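Local coordinates for protein 3,4-dihydroxybenzoate decarboxylase (Enterobacter cloacae, PDB 5NY5) that probably catalyses the reversible, prenylated-flavin-dependent decarboxylation of 3,4-dihydroxybenzoate to catechol, as a metal-binding member of the UbiD family, at residues A[28-34]-A[60-64]; A[153-157]-A[255-259]; A[260-264]-A[314-318]; A[288-292]-A[435-439]; A[396-402]-A[459-465]. All coordinates share one frame; numbering follows the deposited sequence.

Contact 1: A[28-34]-A[60-64]; sequences PVDPNAE and FNSVK
V29 and V63 form a single backbone bridge between two loops, the N-H of V29 donating to S62 O and the N-H of K64 returning to V29 O at 2.9 Å, an almost straight bond with an N-H...O angle of 177°. K64 then lays its extended chain along the backbone of V29 and D30, its CG 3.3 Å from V29 O and its CD beside D30 N. The ammonium group arrives at E34, where K64 NZ lies 3.1 Å from E34 OE2 on the syn side of the carboxylate, tilted out of its plane. E34 OE2 also accepts the backbone N-H of D30 at 2.8 Å, on the anti side, so two donors grip one oxygen and fix the glutamate against the loop. A long, flexible lysine suits this exposed position, since its methylenes can lie on the backbone while its charge reaches a carboxylate. At the other end S62 sets its small hydroxyl against P28, S62 OG lying 3.3 Å from P28 CA. On the buried side, V29 CG1, set between the backbone N and the carbonyl carbon (chi1 71°), meets F60 CD1 at 3.6 Å, approaching the ring obliquely. V63 CG1 packs against the ring carbon CD of P31 at 3.8 Å. D30 OD1 accepts from N32 N in an Asx turn just ahead of helix 34-42. W486 of a neighbouring subunit packs on V29 and E34. V29 and F60 both rest on L35 of helix 34-42, and F60 also reaches V73 of strand 70-73.

Contact 2: A[153-157]-A[255-259]; sequences LVLAS and EKAIA
E255 first extends away from its own amide and then bends at chi2 (54°), which swings its carboxylate to S157, whose OG stands beside its own backbone N (chi1 -69°). S157 OG donates to E255 OE2 at 3.0 Å, using the syn lone pair of that oxygen. The other oxygen, OE1, accepts the backbone N-H of K256 from the anti side and is also hydrogen-bonded to Y231 OH, so both ends of this buried carboxylate are occupied. Serine suits the place because its short hydroxyl can donate to a carboxylate held this close to the backbone. E255 CG lies 3.6 Å from L155 O. Farther along, L155 sends CD1 to 3.2 Å from K256 O and 3.9 Å from A257 CA, its branched end lying against the facing backbone. L153 CD2 meets I258 CG1 at 4.0 Å, the two side chains crossing at about a right angle; such branched aliphatic residues suit this buried position between strands. The strand axes, 7.6 Å apart, run roughly antiparallel at 158°, joined by side chains while strand 204-210 hydrogen-bonds to L153 and L155. Within the flavin-binding Rift-related domain, this packs strand 256-258 against the antiparallel sheet, whose L153 touches I169 of the prenylated FMN site.

Contact 3: A[260-264]-A[314-318]; sequences RAEII and HAILQ
The N-H of I316 points almost straight at E262 OE1, 2.6 Å from I316 N with an N-H...O angle of 175°, meeting the carboxylate oxygen on its anti side but well out of the carboxylate plane. The other oxygen, E262 OE2, forms a salt bridge with R9 of helix 8-16, so the two oxygens tie a strand to a helix. Glutamate is long enough to fold back: with CG beside the backbone N and the bend at chi2 (-78°), E262 CB lies 3.3 Å from I316 O and OE1 returns to the amide. The buried acid is thus paired with a charge and an N-H, which would probably favour its ionised form. I263, next along the chain, supplies the apolar half: I263 CG1 meets A315 CB at 3.7 Å and I263 CD1 reaches L317 CD1 at 3.9 Å, the two longer side chains crossing at a slant. Alanine's single methyl fits close against the isoleucine. E262 and I263 both face M210 of strand 204-210, a classic beta bulge at the start of strand 263-269, next to strand 316-319, which pairs with strand 70-73.

Contact 4: A[288-292]-A[435-439]; sequences PEFPG and GHQLD
F290 points the edge of its ring into one face of the H436 imidazole, F290 CZ standing 3.9 Å from H436 NE2, in a T-shaped (edge-to-face) pair with centroids 5.3 Å apart and planes at 81°. Beside it L438 CD1 reaches F290 CE2 at 4.0 Å and also slots against the glutamate, 3.6 Å from E289 OE2 and close to CG. P291 completes the set: its CG lies 3.8 Å from L438 CB and 3.6 Å from L438 O, so one leucine touches three successive residues of the opposing turn. A leucine fits this place because CD1 can meet both the phenyl ring, obliquely, and the glutamate's CG. H436 ND1 accepts the backbone N-H of L438 at 3.0 Å in the plane of the ring, which helps to fix the rotation of the imidazole. Each segment contains a type I beta turn, E289 to G292 and H436 to D439, and the positive phi of G292 suits a residue without a side chain. E289 OE1 forms a salt bridge with R171, a residue of the prenylated FMN site, so the contact borders that pocket. F364 meets both F290 and H436 edge-to-face, and P291 O is hydrogen-bonded to W415 of a neighbouring subunit. The turn 289-292, between strands 285-288 and 294-296, thus meets the loop that follows strand 427-434.

Contact 5: A[396-402]-A[459-465]; sequences KNIILVD and TIFDCTV
Strands 397-401 and 459-462 are parallel neighbours inside the mixed sheet of the C-terminal domain, joined where I398 N donates to T459 O at 3.0 Å, F461 N to I398 O and L400 N to F461 O. At the head of the pair N397 OD1 accepts T459 N at 3.2 Å in its carbonyl plane, the amide and the threonine side chain lying side by side. On one face F461 turns its ring edge to I398 O, and I399 CG1 rests 4.0 Å from F461 CB. Helix 410-419 lies over this face, its M417 touching I399 and C463, and F461 also packs on F461 of a neighbouring subunit. Helix 380-391 lies on the other face, against I398, L400 and I460; the buried strands of this helix-flanked mixed sheet suit beta-branched and leucine residues. There L400 CD1 meets I460 CG2 at 4.1 Å. Farther along, D462 OD2 takes both T464 N, in an Asx turn, and T464 OG1 at 2.7 Å. D402 OD2 receives V465 N at 2.9 Å on its syn lone pair, its CG beside the backbone N (chi1 -64°). A water that accepts from D402 N donates to D402 OD2 and, with its oxygen 2.8 Å from C463 O, to that carbonyl.

Contacts 2 and 3 follow one another in the chain and touch, A257 CB lying 3.8 Å from I264 CG2, and both belong to the Rift-related domain. Contact 1, in the N-terminal domain, comes within about 6 Å of contact 3 at the nearest atoms. Contact 4 links the Rift-related and C-terminal domains and is tied to contact 5 by a salt bridge, D439 OD2 to K396 NZ at 2.7 Å, although their centres are about 22 Å apart. Contacts 2 and 4 border the prenylated FMN site through I169 and R171 respectively, whereas contacts 1, 3 and 5 lie away from it. Contacts 1, 4 and 5 also touch a second subunit.

Contact 1: A[28-34]-A[60-64]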
# COMPACT_ATOMS: atom_id res chain seq x y z
N PRO A 28 3.62 -37.53 -46.04
CA PRO A 28 2.81 -38.25 -45.05
C PRO A 28 3.01 -37.68 -43.66
O PRO A 28 4.13 -37.32 -43.27
CB PRO A 28 3.32 -39.69 -45.14
CG PRO A 28 3.98 -39.78 -46.47
CD PRO A 28 4.56 -38.42 -46.73
N VAL A 29 1.92 -37.59 -42.90
CA VAL A 29 1.95 -37.05 -41.55
C VAL A 29 1.15 -37.98 -40.64
O VAL A 29 0.14 -38.56 -41.06
CB VAL A 29 1.41 -35.61 -41.50
CG1 VAL A 29 -0.09 -35.57 -41.72
CG2 VAL A 29 1.79 -34.94 -40.18
N ASP A 30 1.62 -38.14 -39.41
CA ASP A 30 0.92 -38.96 -38.43
C ASP A 30 -0.08 -38.10 -37.68
O ASP A 30 0.31 -37.10 -37.07
CB ASP A 30 1.91 -39.58 -37.46
CG ASP A 30 1.34 -40.78 -36.72
OD1 ASP A 30 0.11 -40.86 -36.55
OD2 ASP A 30 2.14 -41.64 -36.29
N PRO A 31 -1.38 -38.43 -37.71
CA PRO A 31 -2.35 -37.63 -36.95
C PRO A 31 -2.14 -37.69 -35.45
O PRO A 31 -2.68 -36.84 -34.73
CB PRO A 31 -3.70 -38.24 -37.35
CG PRO A 31 -3.37 -39.63 -37.77
CD PRO A 31 -2.02 -39.54 -38.42
N ASN A 32 -1.38 -38.66 -34.96
CA ASN A 32 -1.06 -38.76 -33.54
C ASN A 32 0.17 -37.90 -33.28
O ASN A 32 1.29 -38.27 -33.63
CB ASN A 32 -0.82 -40.22 -33.15
CG ASN A 32 -0.66 -40.40 -31.66
OD1 ASN A 32 -1.02 -39.52 -30.87
ND2 ASN A 32 -0.11 -41.54 -31.26
N ALA A 33 -0.06 -36.73 -32.67
CA ALA A 33 0.99 -35.82 -32.21
C ALA A 33 1.77 -35.16 -33.34
O ALA A 33 1.92 -33.93 -33.36
CB ALA A 33 1.96 -36.54 -31.26
N GLU A 34 2.29 -35.95 -34.28
CA GLU A 34 3.16 -35.40 -35.33
C GLU A 34 2.46 -34.30 -36.10
O GLU A 34 3.07 -33.27 -36.43
CB GLU A 34 3.62 -36.51 -36.27
CG GLU A 34 4.18 -35.99 -37.59
CD GLU A 34 4.96 -37.05 -38.35
OE1 GLU A 34 6.17 -37.23 -38.06
OE2 GLU A 34 4.38 -37.70 -39.24
N PHE A 60 -3.31 -31.17 -44.97
CA PHE A 60 -2.47 -32.36 -44.99
C PHE A 60 -3.20 -33.42 -45.81
O PHE A 60 -4.13 -34.06 -45.32
CB PHE A 60 -2.17 -32.84 -43.57
CG PHE A 60 -1.30 -31.90 -42.79
CD1 PHE A 60 0.06 -32.15 -42.66
CD2 PHE A 60 -1.82 -30.76 -42.20
CE1 PHE A 60 0.87 -31.29 -41.94
CE2 PHE A 60 -1.01 -29.90 -41.48
CZ PHE A 60 0.33 -30.17 -41.35
N ASN A 61 -2.77 -33.59 -47.06
CA ASN A 61 -3.44 -34.50 -47.98
C ASN A 61 -3.05 -35.96 -47.77
O ASN A 61 -3.78 -36.85 -48.22
CB ASN A 61 -3.14 -34.10 -49.43
CG ASN A 61 -3.90 -32.87 -49.87
OD1 ASN A 61 -5.04 -32.66 -49.47
ND2 ASN A 61 -3.26 -32.04 -50.69
N SER A 62 -1.92 -36.22 -47.12
CA SER A 62 -1.43 -37.58 -46.90
C SER A 62 -1.42 -37.85 -45.41
O SER A 62 -0.55 -37.36 -44.68
CB SER A 62 -0.04 -37.76 -47.51
OG SER A 62 0.48 -39.04 -47.22
N VAL A 63 -2.39 -38.64 -44.95
CA VAL A 63 -2.53 -39.00 -43.54
C VAL A 63 -2.12 -40.46 -43.39
O VAL A 63 -2.68 -41.34 -44.06
CB VAL A 63 -3.96 -38.77 -43.04
CG1 VAL A 63 -4.06 -39.06 -41.56
CG2 VAL A 63 -4.41 -37.35 -43.35
N LYS A 64 -1.14 -40.72 -42.53
CA LYS A 64 -0.66 -42.08 -42.33
C LYS A 64 -1.79 -42.97 -41.83
O LYS A 64 -2.47 -42.64 -40.85
CB LYS A 64 0.50 -42.09 -41.33
CG LYS A 64 1.74 -41.36 -41.80
CD LYS A 64 2.83 -41.41 -40.73
CE LYS A 64 4.04 -40.59 -41.12
NZ LYS A 64 5.07 -40.60 -40.04

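Contact 2: A[153-157]-A[255-259]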
# COMPACT_ATOMS: atom_id res chain seq x y z
N LEU A 153 -19.48 -27.89 -34.58
CA LEU A 153 -20.64 -27.02 -34.41
C LEU A 153 -21.85 -27.90 -34.10
O LEU A 153 -22.32 -28.63 -34.97
CB LEU A 153 -20.87 -26.18 -35.66
CG LEU A 153 -22.02 -25.18 -35.57
CD1 LEU A 153 -21.62 -23.97 -34.75
CD2 LEU A 153 -22.48 -24.76 -36.95
N VAL A 154 -22.34 -27.82 -32.87
CA VAL A 154 -23.39 -28.71 -32.39
C VAL A 154 -24.73 -28.01 -32.48
O VAL A 154 -24.89 -26.89 -31.98
CB VAL A 154 -23.11 -29.17 -30.95
CG1 VAL A 154 -24.23 -30.06 -30.45
CG2 VAL A 154 -21.78 -29.90 -30.88
N LEU A 155 -25.70 -28.66 -33.12
CA LEU A 155 -27.08 -28.21 -33.16
C LEU A 155 -27.92 -29.07 -32.22
O LEU A 155 -27.74 -30.29 -32.16
CB LEU A 155 -27.65 -28.28 -34.58
CG LEU A 155 -26.85 -27.65 -35.72
CD1 LEU A 155 -27.62 -27.71 -37.02
CD2 LEU A 155 -26.49 -26.22 -35.40
N ALA A 156 -28.84 -28.43 -31.50
CA ALA A 156 -29.71 -29.15 -30.58
C ALA A 156 -30.99 -28.36 -30.37
O ALA A 156 -31.03 -27.14 -30.59
CB ALA A 156 -29.01 -29.41 -29.24
N SER A 157 -32.03 -29.06 -29.93
CA SER A 157 -33.33 -28.44 -29.69
C SER A 157 -33.91 -28.97 -28.38
O SER A 157 -33.60 -30.08 -27.95
CB SER A 157 -34.31 -28.72 -30.84
OG SER A 157 -33.92 -28.02 -32.01
N GLU A 255 -32.80 -34.03 -35.49
CA GLU A 255 -32.17 -32.72 -35.50
C GLU A 255 -31.65 -32.44 -36.90
O GLU A 255 -31.31 -33.37 -37.64
CB GLU A 255 -31.03 -32.64 -34.48
CG GLU A 255 -30.52 -31.23 -34.21
CD GLU A 255 -31.62 -30.28 -33.80
OE1 GLU A 255 -32.03 -29.44 -34.64
OE2 GLU A 255 -32.10 -30.37 -32.65
N LYS A 256 -31.59 -31.16 -37.25
CA LYS A 256 -31.08 -30.74 -38.55
C LYS A 256 -29.56 -30.59 -38.50
O LYS A 256 -28.95 -30.54 -37.44
CB LYS A 256 -31.73 -29.43 -38.98
CG LYS A 256 -33.22 -29.54 -39.23
CD LYS A 256 -33.98 -28.46 -38.48
CE LYS A 256 -35.48 -28.69 -38.56
NZ LYS A 256 -36.23 -27.82 -37.60
N ALA A 257 -28.96 -30.52 -39.69
CA ALA A 257 -27.51 -30.39 -39.83
C ALA A 257 -27.19 -29.33 -40.87
O ALA A 257 -28.04 -28.94 -41.68
CB ALA A 257 -26.86 -31.72 -40.22
N ILE A 258 -25.94 -28.86 -40.85
CA ILE A 258 -25.49 -27.88 -41.83
C ILE A 258 -25.39 -28.56 -43.19
O ILE A 258 -24.62 -29.51 -43.37
CB ILE A 258 -24.14 -27.28 -41.41
CG1 ILE A 258 -24.28 -26.55 -40.07
CG2 ILE A 258 -23.63 -26.32 -42.48
CD1 ILE A 258 -25.24 -25.39 -40.10
N ALA A 259 -26.18 -28.07 -44.15
CA ALA A 259 -26.26 -28.73 -45.45
C ALA A 259 -24.94 -28.65 -46.20
O ALA A 259 -24.54 -29.62 -46.87
CB ALA A 259 -27.38 -28.11 -46.28

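Contact 3: A[260-264]-A[314-318]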
# COMPACT_ATOMS: atom_id res chain seq x y z
N ARG A 260 -24.24 -27.52 -46.11
CA ARG A 260 -22.99 -27.31 -46.83
C ARG A 260 -21.77 -27.80 -46.07
O ARG A 260 -20.64 -27.54 -46.49
CB ARG A 260 -22.82 -25.83 -47.17
CG ARG A 260 -23.97 -25.25 -47.98
CD ARG A 260 -23.97 -25.78 -49.39
NE ARG A 260 -22.92 -25.18 -50.20
CZ ARG A 260 -22.62 -25.56 -51.44
NH1 ARG A 260 -23.29 -26.55 -52.00
NH2 ARG A 260 -21.65 -24.95 -52.10
N ALA A 261 -21.96 -28.51 -44.96
CA ALA A 261 -20.84 -28.92 -44.13
C ALA A 261 -20.03 -30.01 -44.81
O ALA A 261 -20.46 -30.65 -45.78
CB ALA A 261 -21.34 -29.41 -42.77
N GLU A 262 -18.82 -30.23 -44.30
CA GLU A 262 -17.96 -31.29 -44.81
C GLU A 262 -18.29 -32.63 -44.18
O GLU A 262 -18.47 -33.63 -44.88
CB GLU A 262 -16.49 -30.93 -44.59
CG GLU A 262 -15.95 -29.86 -45.51
CD GLU A 262 -15.64 -30.38 -46.90
OE1 GLU A 262 -15.24 -31.56 -47.01
OE2 GLU A 262 -15.80 -29.62 -47.88
N ILE A 263 -18.36 -32.68 -42.85
CA ILE A 263 -18.63 -33.91 -42.11
C ILE A 263 -19.71 -33.63 -41.07
O ILE A 263 -19.73 -32.57 -40.45
CB ILE A 263 -17.36 -34.46 -41.44
CG1 ILE A 263 -16.23 -34.62 -42.46
CG2 ILE A 263 -17.64 -35.79 -40.76
CD1 ILE A 263 -14.98 -35.24 -41.89
N ILE A 264 -20.61 -34.60 -40.89
CA ILE A 264 -21.66 -34.53 -39.89
C ILE A 264 -21.58 -35.78 -39.02
O ILE A 264 -21.42 -36.89 -39.54
CB ILE A 264 -23.06 -34.42 -40.52
CG1 ILE A 264 -23.11 -33.25 -41.51
CG2 ILE A 264 -24.12 -34.26 -39.45
CD1 ILE A 264 -22.93 -31.92 -40.85
N HIS A 314 -14.86 -37.05 -50.57
CA HIS A 314 -13.51 -36.61 -50.19
C HIS A 314 -13.59 -35.53 -49.11
O HIS A 314 -13.06 -34.42 -49.25
CB HIS A 314 -12.74 -36.12 -51.42
CG HIS A 314 -11.25 -36.18 -51.26
ND1 HIS A 314 -10.39 -35.42 -52.02
CD2 HIS A 314 -10.48 -36.91 -50.43
CE1 HIS A 314 -9.15 -35.68 -51.66
NE2 HIS A 314 -9.17 -36.58 -50.69
N ALA A 315 -14.26 -35.88 -48.02
CA ALA A 315 -14.59 -34.91 -46.98
C ALA A 315 -13.33 -34.38 -46.30
O ALA A 315 -12.44 -35.15 -45.92
CB ALA A 315 -15.52 -35.53 -45.95
N ILE A 316 -13.27 -33.07 -46.14
CA ILE A 316 -12.17 -32.43 -45.44
C ILE A 316 -12.46 -32.46 -43.94
O ILE A 316 -13.56 -32.09 -43.51
CB ILE A 316 -11.98 -30.99 -45.93
CG1 ILE A 316 -11.64 -30.97 -47.42
CG2 ILE A 316 -10.90 -30.29 -45.12
CD1 ILE A 316 -11.69 -29.59 -48.04
N LEU A 317 -11.49 -32.91 -43.16
CA LEU A 317 -11.60 -32.88 -41.70
C LEU A 317 -10.94 -31.60 -41.20
O LEU A 317 -9.72 -31.43 -41.32
CB LEU A 317 -10.95 -34.11 -41.08
CG LEU A 317 -11.04 -34.20 -39.55
CD1 LEU A 317 -12.47 -34.02 -39.10
CD2 LEU A 317 -10.49 -35.53 -39.06
N GLN A 318 -11.74 -30.69 -40.66
CA GLN A 318 -11.25 -29.41 -40.15
C GLN A 318 -11.17 -29.45 -38.63
O GLN A 318 -12.10 -29.89 -37.96
CB GLN A 318 -12.16 -28.26 -40.59
CG GLN A 318 -11.73 -26.90 -40.06
CD GLN A 318 -12.61 -25.77 -40.55
OE1 GLN A 318 -13.71 -26.00 -41.06
NE2 GLN A 318 -12.14 -24.55 -40.40

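Contact 4: A[288-292]-A[435-439]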
# COMPACT_ATOMS: atom_id res chain seq x y z
N PRO A 288 -4.51 -29.37 -24.57
CA PRO A 288 -3.99 -28.01 -24.42
C PRO A 288 -5.12 -27.00 -24.44
O PRO A 288 -5.98 -27.02 -25.33
CB PRO A 288 -3.06 -27.85 -25.63
CG PRO A 288 -2.67 -29.23 -25.99
CD PRO A 288 -3.84 -30.10 -25.67
N GLU A 289 -5.13 -26.11 -23.45
CA GLU A 289 -6.15 -25.09 -23.34
C GLU A 289 -5.65 -23.77 -23.91
O GLU A 289 -4.47 -23.60 -24.22
CB GLU A 289 -6.57 -24.91 -21.88
CG GLU A 289 -7.07 -26.18 -21.21
CD GLU A 289 -8.39 -26.67 -21.77
OE1 GLU A 289 -8.73 -27.85 -21.53
OE2 GLU A 289 -9.09 -25.88 -22.44
N PHE A 290 -6.57 -22.82 -24.06
CA PHE A 290 -6.21 -21.54 -24.65
C PHE A 290 -5.18 -20.74 -23.85
O PHE A 290 -4.40 -20.01 -24.49
CB PHE A 290 -7.47 -20.70 -24.91
CG PHE A 290 -8.12 -20.15 -23.66
CD1 PHE A 290 -7.76 -18.91 -23.18
CD2 PHE A 290 -9.09 -20.87 -22.99
CE1 PHE A 290 -8.35 -18.39 -22.05
CE2 PHE A 290 -9.69 -20.36 -21.86
CZ PHE A 290 -9.31 -19.12 -21.38
N PRO A 291 -5.10 -20.80 -22.51
CA PRO A 291 -4.03 -20.06 -21.83
C PRO A 291 -2.63 -20.57 -22.15
O PRO A 291 -1.66 -19.82 -21.96
CB PRO A 291 -4.35 -20.25 -20.34
CG PRO A 291 -5.79 -20.58 -20.31
CD PRO A 291 -6.01 -21.41 -21.52
N GLY A 292 -2.49 -21.80 -22.64
CA GLY A 292 -1.20 -22.33 -23.02
C GLY A 292 -0.76 -23.56 -22.25
O GLY A 292 0.35 -24.04 -22.47
N GLY A 435 -12.20 -14.79 -12.03
CA GLY A 435 -11.70 -14.64 -13.38
C GLY A 435 -11.96 -15.86 -14.24
O GLY A 435 -12.92 -15.90 -15.00
N HIS A 436 -11.09 -16.87 -14.12
CA HIS A 436 -11.22 -18.07 -14.93
C HIS A 436 -10.41 -19.19 -14.29
O HIS A 436 -9.30 -18.95 -13.80
CB HIS A 436 -10.77 -17.82 -16.37
CG HIS A 436 -11.30 -18.82 -17.35
ND1 HIS A 436 -10.97 -20.15 -17.30
CD2 HIS A 436 -12.13 -18.67 -18.41
CE1 HIS A 436 -11.57 -20.79 -18.28
NE2 HIS A 436 -12.28 -19.91 -18.97
N GLN A 437 -10.96 -20.40 -14.32
CA GLN A 437 -10.31 -21.54 -13.69
C GLN A 437 -9.03 -21.97 -14.39
O GLN A 437 -8.17 -22.59 -13.75
CB GLN A 437 -11.28 -22.72 -13.63
CG GLN A 437 -12.49 -22.50 -12.75
CD GLN A 437 -12.27 -22.98 -11.33
OE1 GLN A 437 -11.33 -23.73 -11.06
NE2 GLN A 437 -13.14 -22.56 -10.42
N LEU A 438 -8.89 -21.67 -15.68
CA LEU A 438 -7.76 -22.18 -16.44
C LEU A 438 -6.51 -21.31 -16.33
O LEU A 438 -5.46 -21.69 -16.87
CB LEU A 438 -8.15 -22.35 -17.91
CG LEU A 438 -9.06 -23.56 -18.15
CD1 LEU A 438 -9.43 -23.68 -19.61
CD2 LEU A 438 -8.40 -24.83 -17.66
N ASP A 439 -6.59 -20.17 -15.67
CA ASP A 439 -5.39 -19.43 -15.30
C ASP A 439 -4.76 -20.12 -14.09
O ASP A 439 -5.38 -20.15 -13.02
CB ASP A 439 -5.72 -17.98 -14.97
CG ASP A 439 -4.49 -17.14 -14.66
OD1 ASP A 439 -3.40 -17.70 -14.41
OD2 ASP A 439 -4.60 -15.90 -14.66

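Contact 5: A[396-402]-A[459-465]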
# COMPACT_ATOMS: atom_id res chain seq x y z
N LYS A 396 -8.66 -10.54 -17.13
CA LYS A 396 -7.79 -10.41 -15.97
C LYS A 396 -7.10 -9.06 -15.90
O LYS A 396 -7.13 -8.41 -14.86
CB LYS A 396 -6.74 -11.53 -15.98
CG LYS A 396 -5.86 -11.57 -14.74
CD LYS A 396 -4.96 -12.77 -14.75
CE LYS A 396 -4.04 -12.80 -13.55
NZ LYS A 396 -3.08 -13.92 -13.65
N ASN A 397 -6.49 -8.61 -16.99
CA ASN A 397 -5.76 -7.35 -16.99
C ASN A 397 -6.25 -6.47 -18.13
O ASN A 397 -6.69 -6.95 -19.17
CB ASN A 397 -4.25 -7.57 -17.11
CG ASN A 397 -3.68 -8.30 -15.91
OD1 ASN A 397 -4.09 -8.06 -14.78
ND2 ASN A 397 -2.74 -9.20 -16.16
N ILE A 398 -6.16 -5.16 -17.91
CA ILE A 398 -6.50 -4.15 -18.91
C ILE A 398 -5.31 -3.23 -19.07
O ILE A 398 -4.67 -2.84 -18.08
CB ILE A 398 -7.75 -3.35 -18.51
CG1 ILE A 398 -8.96 -4.27 -18.35
CG2 ILE A 398 -8.04 -2.26 -19.52
CD1 ILE A 398 -9.35 -4.98 -19.61
N ILE A 399 -4.99 -2.87 -20.31
CA ILE A 399 -4.00 -1.85 -20.60
C ILE A 399 -4.69 -0.75 -21.40
O ILE A 399 -5.34 -1.02 -22.41
CB ILE A 399 -2.80 -2.42 -21.37
CG1 ILE A 399 -2.07 -3.44 -20.49
CG2 ILE A 399 -1.86 -1.31 -21.77
CD1 ILE A 399 -0.93 -4.13 -21.18
N LEU A 400 -4.56 0.49 -20.93
CA LEU A 400 -5.13 1.66 -21.58
C LEU A 400 -4.02 2.41 -22.31
O LEU A 400 -3.00 2.74 -21.71
CB LEU A 400 -5.79 2.58 -20.56
CG LEU A 400 -6.86 1.98 -19.63
CD1 LEU A 400 -7.05 2.87 -18.41
CD2 LEU A 400 -8.17 1.83 -20.38
N VAL A 401 -4.24 2.69 -23.60
CA VAL A 401 -3.29 3.45 -24.40
C VAL A 401 -4.07 4.49 -25.21
O VAL A 401 -5.29 4.42 -25.35
CB VAL A 401 -2.46 2.56 -25.34
CG1 VAL A 401 -1.64 1.57 -24.55
CG2 VAL A 401 -3.37 1.83 -26.31
N ASP A 402 -3.33 5.46 -25.75
CA ASP A 402 -3.91 6.54 -26.53
C ASP A 402 -4.03 6.15 -28.00
O ASP A 402 -3.63 5.06 -28.42
CB ASP A 402 -3.09 7.82 -26.37
CG ASP A 402 -3.09 8.33 -24.95
OD1 ASP A 402 -4.16 8.76 -24.47
OD2 ASP A 402 -2.01 8.32 -24.32
N THR A 459 -5.80 -6.25 -12.73
CA THR A 459 -4.94 -5.08 -12.73
C THR A 459 -5.25 -4.20 -13.93
O THR A 459 -5.38 -4.69 -15.05
CB THR A 459 -3.46 -5.48 -12.74
OG1 THR A 459 -3.21 -6.41 -11.68
CG2 THR A 459 -2.57 -4.27 -12.55
N ILE A 460 -5.36 -2.90 -13.68
CA ILE A 460 -5.57 -1.91 -14.72
C ILE A 460 -4.27 -1.12 -14.87
O ILE A 460 -3.86 -0.40 -13.95
CB ILE A 460 -6.75 -0.98 -14.40
CG1 ILE A 460 -8.03 -1.79 -14.21
CG2 ILE A 460 -6.92 0.06 -15.49
CD1 ILE A 460 -9.23 -0.97 -13.77
N PHE A 461 -3.61 -1.27 -16.01
CA PHE A 461 -2.42 -0.49 -16.35
C PHE A 461 -2.87 0.71 -17.17
O PHE A 461 -3.29 0.56 -18.32
CB PHE A 461 -1.41 -1.33 -17.13
CG PHE A 461 -0.87 -2.51 -16.36
CD1 PHE A 461 0.31 -2.41 -15.66
CD2 PHE A 461 -1.54 -3.72 -16.37
CE1 PHE A 461 0.82 -3.49 -14.97
CE2 PHE A 461 -1.04 -4.80 -15.68
CZ PHE A 461 0.14 -4.69 -14.98
N ASP A 462 -2.79 1.90 -16.57
CA ASP A 462 -3.18 3.13 -17.26
C ASP A 462 -1.93 3.72 -17.91
O ASP A 462 -1.14 4.39 -17.26
CB ASP A 462 -3.83 4.11 -16.30
CG ASP A 462 -4.19 5.43 -16.98
OD1 ASP A 462 -4.35 6.43 -16.26
OD2 ASP A 462 -4.31 5.46 -18.22
N CYS A 463 -1.77 3.47 -19.21
CA CYS A 463 -0.65 3.99 -19.97
C CYS A 463 -1.05 5.14 -20.87
O CYS A 463 -0.37 5.40 -21.87
CB CYS A 463 -0.00 2.88 -20.80
SG CYS A 463 0.48 1.47 -19.81
N THR A 464 -2.14 5.82 -20.55
CA THR A 464 -2.56 7.00 -21.29
C THR A 464 -1.88 8.23 -20.71
O THR A 464 -1.62 8.31 -19.51
CB THR A 464 -4.08 7.17 -21.26
OG1 THR A 464 -4.51 7.52 -19.94
CG2 THR A 464 -4.76 5.88 -21.68
N VAL A 465 -1.58 9.18 -21.58
CA VAL A 465 -0.96 10.43 -21.14
C VAL A 465 -1.98 11.25 -20.36
O VAL A 465 -3.11 11.45 -20.85
CB VAL A 465 -0.42 11.21 -22.34
CG1 VAL A 465 0.26 12.49 -21.88
CG2 VAL A 465 0.53 10.35 -23.14
O HOH W 1 -3.34 -8.87 -11.47
O HOH W 2 -0.76 6.18 -24.57